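Local coordinates for protein aspartate--tRNA(Asp/Asn) ligase (Thermus thermophilus, PDB 1N9W) that charges both tRNA(Asp) and tRNA(Asn) with L-aspartate, first activating the amino acid with ATP to an aspartyl-adenylate and then transferring it to the tRNA, at residues 217-222 against 388-393; 194-199 against 213-218. One frame throughout, in Å; residues are numbered along the deposited sequence.

Contact 1. Residues 217-222 against 388-393; sequences LDVEMG and GGFAIG
Val219 and Phe390 face each other across two antiparallel strands (169°) at the middle of the class II synthetase sheet, and their side chains run alongside one another. Val219 lies over one face of the ring, offset toward its rim, with CB 4.1 Å from the centroid of Phe390 in a CH-pi contact. Phe390 CG falls between its own backbone N and carbonyl carbon (chi1 63°), which swings the ring beside Val219; Ile392 CG1 meets the ring at its edge. On this same apolar face Leu217 and Ile392 meet at an angle, CB to CB 4.0 Å. Six backbone hydrogen bonds join the strands, among them Val219 N to Phe390 O at 2.8 Å.

The other face is polar and more thinly packed. Ala391 CB abuts Asp218 OD2 at 3.1 Å; the oxygen's polar partner is Ser216 OG, in a hydrogen bond whose modelled length is doubtfully short. Asp218 and Ala391 are partly open to solvent, whereas Glu220 is buried. Bent at chi2 (77°), Glu220 lays its carboxylate over the glycine backbone opposite, with OE2 3.3 Å from Gly389 CA. The same OE2 forms a salt bridge with Arg352, predicted to bind L-aspartate, so Glu220 probably helps to position it.

Gly393, predicted to bind ATP, ends the second strand at the N-cap of helix 394-402, the strand-helix arrangement of class II motif 3. Helix 119-141 packs on Leu217 and Val219, helix 227-248 on Leu217, Met221, Phe390 and Ile392, while strands 192-198 and 344-351 flank the pair within the sheet.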
# COMPACT_ATOMS: atom_id res chain seq x y z
N LEU B 217 -9.23 0.51 4.37
CA LEU B 217 -8.97 1.23 3.12
C LEU B 217 -9.78 2.51 3.22
O LEU B 217 -10.98 2.53 2.96
CB LEU B 217 -9.42 0.40 1.91
CG LEU B 217 -9.15 -1.12 1.98
CD1 LEU B 217 -9.80 -1.79 0.78
CD2 LEU B 217 -7.66 -1.41 2.04
N ASP B 218 -9.11 3.57 3.64
CA ASP B 218 -9.71 4.88 3.84
C ASP B 218 -9.63 5.79 2.62
O ASP B 218 -8.63 5.83 1.89
CB ASP B 218 -9.05 5.56 5.04
CG ASP B 218 -9.13 4.72 6.31
OD1 ASP B 218 -8.50 5.09 7.32
OD2 ASP B 218 -9.83 3.69 6.31
N VAL B 219 -10.71 6.55 2.42
CA VAL B 219 -10.81 7.49 1.31
C VAL B 219 -11.38 8.80 1.84
O VAL B 219 -12.34 8.80 2.61
CB VAL B 219 -11.76 6.94 0.21
CG1 VAL B 219 -11.74 7.86 -1.00
CG2 VAL B 219 -11.37 5.53 -0.17
N GLU B 220 -10.79 9.92 1.43
CA GLU B 220 -11.26 11.24 1.85
C GLU B 220 -11.07 12.17 0.65
O GLU B 220 -10.00 12.20 0.04
CB GLU B 220 -10.46 11.74 3.07
CG GLU B 220 -11.11 12.88 3.87
CD GLU B 220 -12.26 12.43 4.78
OE1 GLU B 220 -12.98 13.31 5.30
OE2 GLU B 220 -12.44 11.21 4.99
N MET B 221 -12.13 12.89 0.29
CA MET B 221 -12.08 13.81 -0.85
C MET B 221 -12.83 15.11 -0.57
O MET B 221 -13.86 15.10 0.11
CB MET B 221 -12.65 13.12 -2.11
CG MET B 221 -14.15 12.86 -2.12
SD MET B 221 -14.76 11.90 -3.55
CE MET B 221 -14.16 12.86 -4.93
N GLY B 222 -12.30 16.22 -1.08
CA GLY B 222 -12.92 17.52 -0.87
C GLY B 222 -13.64 18.04 -2.11
O GLY B 222 -13.65 17.39 -3.15
N GLY B 388 -15.79 14.91 2.47
CA GLY B 388 -16.31 13.72 3.11
C GLY B 388 -15.42 12.53 2.81
O GLY B 388 -14.44 12.65 2.08
N GLY B 389 -15.76 11.38 3.37
CA GLY B 389 -14.96 10.20 3.13
C GLY B 389 -15.58 8.96 3.73
O GLY B 389 -16.67 9.00 4.30
N PHE B 390 -14.87 7.84 3.60
CA PHE B 390 -15.35 6.57 4.11
C PHE B 390 -14.18 5.59 4.21
O PHE B 390 -13.10 5.85 3.67
CB PHE B 390 -16.45 6.02 3.19
CG PHE B 390 -15.99 5.72 1.78
CD1 PHE B 390 -15.51 4.46 1.45
CD2 PHE B 390 -16.08 6.68 0.77
CE1 PHE B 390 -15.13 4.15 0.15
CE2 PHE B 390 -15.69 6.38 -0.54
CZ PHE B 390 -15.22 5.11 -0.85
N ALA B 391 -14.41 4.49 4.90
CA ALA B 391 -13.38 3.48 5.09
C ALA B 391 -13.96 2.12 4.76
O ALA B 391 -15.14 1.87 5.01
CB ALA B 391 -12.87 3.50 6.52
N ILE B 392 -13.13 1.25 4.20
CA ILE B 392 -13.58 -0.09 3.85
C ILE B 392 -12.85 -1.14 4.66
O ILE B 392 -11.62 -1.15 4.71
CB ILE B 392 -13.34 -0.37 2.35
CG1 ILE B 392 -14.10 0.65 1.51
CG2 ILE B 392 -13.77 -1.79 2.01
CD1 ILE B 392 -14.02 0.39 0.01
N GLY B 393 -13.61 -2.00 5.32
CA GLY B 393 -13.02 -3.07 6.11
C GLY B 393 -12.52 -4.12 5.14
O GLY B 393 -13.29 -4.99 4.72

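Contact 2. Residues 194-199 against 213-218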
# COMPACT_ATOMS: atom_id res chain seq x y z
N TYR B 194 -6.14 8.92 -0.01
CA TYR B 194 -6.58 7.64 0.52
C TYR B 194 -5.43 7.01 1.27
O TYR B 194 -4.28 7.42 1.13
CB TYR B 194 -7.03 6.70 -0.60
CG TYR B 194 -5.92 6.23 -1.51
CD1 TYR B 194 -5.60 6.93 -2.67
CD2 TYR B 194 -5.20 5.07 -1.22
CE1 TYR B 194 -4.60 6.48 -3.52
CE2 TYR B 194 -4.20 4.61 -2.06
CZ TYR B 194 -3.91 5.32 -3.22
OH TYR B 194 -2.94 4.86 -4.08
N GLU B 195 -5.74 6.02 2.08
CA GLU B 195 -4.71 5.35 2.84
C GLU B 195 -5.08 3.92 3.15
O GLU B 195 -6.25 3.59 3.39
CB GLU B 195 -4.42 6.12 4.14
CG GLU B 195 -3.49 5.40 5.11
CD GLU B 195 -3.05 6.27 6.28
OE1 GLU B 195 -3.90 6.95 6.89
OE2 GLU B 195 -1.84 6.27 6.60
N VAL B 196 -4.07 3.07 3.12
CA VAL B 196 -4.21 1.65 3.39
C VAL B 196 -3.37 1.37 4.61
O VAL B 196 -2.15 1.32 4.52
CB VAL B 196 -3.67 0.82 2.22
CG1 VAL B 196 -3.72 -0.66 2.57
CG2 VAL B 196 -4.45 1.13 0.96
N ALA B 197 -4.01 1.20 5.76
CA ALA B 197 -3.26 0.93 6.98
C ALA B 197 -4.11 0.24 8.04
O ALA B 197 -5.34 0.29 7.99
CB ALA B 197 -2.67 2.24 7.52
N PRO B 198 -3.46 -0.41 9.01
CA PRO B 198 -4.17 -1.12 10.09
C PRO B 198 -4.89 -0.16 11.03
O PRO B 198 -4.52 1.01 11.15
CB PRO B 198 -3.06 -1.90 10.80
CG PRO B 198 -2.01 -2.07 9.72
CD PRO B 198 -2.01 -0.71 9.07
N VAL B 199 -5.93 -0.65 11.69
CA VAL B 199 -6.72 0.15 12.62
C VAL B 199 -7.15 -0.69 13.83
O VAL B 199 -6.89 -1.89 13.89
CB VAL B 199 -7.99 0.70 11.94
CG1 VAL B 199 -8.85 1.43 12.96
CG2 VAL B 199 -7.61 1.64 10.81
N GLU B 213 -7.37 -5.29 15.47
CA GLU B 213 -6.52 -4.81 14.38
C GLU B 213 -7.00 -5.35 13.03
O GLU B 213 -6.99 -6.56 12.80
CB GLU B 213 -5.06 -5.22 14.62
CG GLU B 213 -4.06 -4.61 13.65
CD GLU B 213 -2.62 -4.96 14.01
OE1 GLU B 213 -2.27 -6.16 14.02
OE2 GLU B 213 -1.83 -4.02 14.27
N TYR B 214 -7.41 -4.45 12.15
CA TYR B 214 -7.88 -4.83 10.82
C TYR B 214 -7.41 -3.82 9.77
O TYR B 214 -7.23 -2.64 10.06
CB TYR B 214 -9.41 -4.91 10.79
CG TYR B 214 -10.10 -3.58 10.97
CD1 TYR B 214 -10.79 -2.98 9.91
CD2 TYR B 214 -10.07 -2.91 12.19
CE1 TYR B 214 -11.43 -1.76 10.07
CE2 TYR B 214 -10.71 -1.69 12.36
CZ TYR B 214 -11.39 -1.12 11.30
OH TYR B 214 -12.03 0.08 11.47
N LEU B 215 -7.23 -4.31 8.55
CA LEU B 215 -6.80 -3.48 7.43
C LEU B 215 -7.94 -2.57 6.99
O LEU B 215 -9.03 -3.04 6.67
CB LEU B 215 -6.36 -4.37 6.26
CG LEU B 215 -5.67 -3.69 5.08
CD1 LEU B 215 -4.42 -2.98 5.56
CD2 LEU B 215 -5.31 -4.73 4.03
N SER B 216 -7.69 -1.27 6.99
CA SER B 216 -8.72 -0.32 6.59
C SER B 216 -8.32 0.44 5.33
O SER B 216 -7.20 0.94 5.22
CB SER B 216 -8.96 0.67 7.73
OG SER B 216 -10.02 1.55 7.41
N LEU B 217 -9.23 0.51 4.37
CA LEU B 217 -8.97 1.23 3.12
C LEU B 217 -9.78 2.51 3.22
O LEU B 217 -10.98 2.53 2.96
CB LEU B 217 -9.42 0.40 1.91
CG LEU B 217 -9.15 -1.12 1.98
CD1 LEU B 217 -9.80 -1.79 0.78
CD2 LEU B 217 -7.66 -1.41 2.04
N ASP B 218 -9.11 3.57 3.64
CA ASP B 218 -9.71 4.88 3.84
C ASP B 218 -9.63 5.79 2.62
O ASP B 218 -8.63 5.83 1.89
CB ASP B 218 -9.05 5.56 5.04
CG ASP B 218 -9.13 4.72 6.31
OD1 ASP B 218 -8.50 5.09 7.32
OD2 ASP B 218 -9.83 3.69 6.31
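Glu195 N donates to Asp218 O at 2.9 Å, a carbonyl oxygen crowded by Tyr194, with Tyr194 CA and CB both 3.1 Å from Asp218 O. The two segments are the antiparallel arms of class II motif 2, a long hairpin whose connecting loop, residues 200-212, is not modelled. Backbone bonds also tie Ala197 to Ser216 and, further along, Val199 to Tyr214.

On one face Val196 is the hub. Its CG1, anti to the backbone N (chi1 175°), reaches Leu215 CD1 at 3.8 Å and touches Leu217 CD2 at 4.0 Å, the Leu217 side chain running beside it in the same direction. Phe148 of the second subunit packs on both Val196 and Leu215, which brings this patch to the dimer interface. The opposite face carries Glu195, whose OE1 takes a salt bridge from Lys183 and a hydrogen bond with Thr149; Lys183 makes only a long, weak ion pair with Asp218.

Toward the missing loop the contact is exposed. The Tyr214 and Val199 side chains run side by side, with Tyr214 CE2 3.6 Å from Val199 CB, and Glu213 forms a salt bridge with Arg411. Leu215 N bonds to the carboxylate of Glu395, predicted to bind ATP. The carbon contact is tighter than usual where Val199 CG2 presses on Ser216 CB, 3.5 Å away.

Contacts 1 and 2 are adjacent seams of one mixed sheet, their centres about 10 Å apart. Strand 215-222 belongs to both: 192-198 runs along one of its edges and 387-393 along the other, each antiparallel to it. Along the chain, contact 2 closes a local hairpin, whereas contact 1 needs 387-393 to return after 165 intervening residues. Leu217 and Asp218 are common to the two, and Ala391 CB comes within 3.6 Å of Ser216 OG where they meet. The strands of motifs 2 and 3 thus lie side by side, with residues predicted to bind ATP and L-aspartate on and near them, while contact 2 also reaches the second subunit.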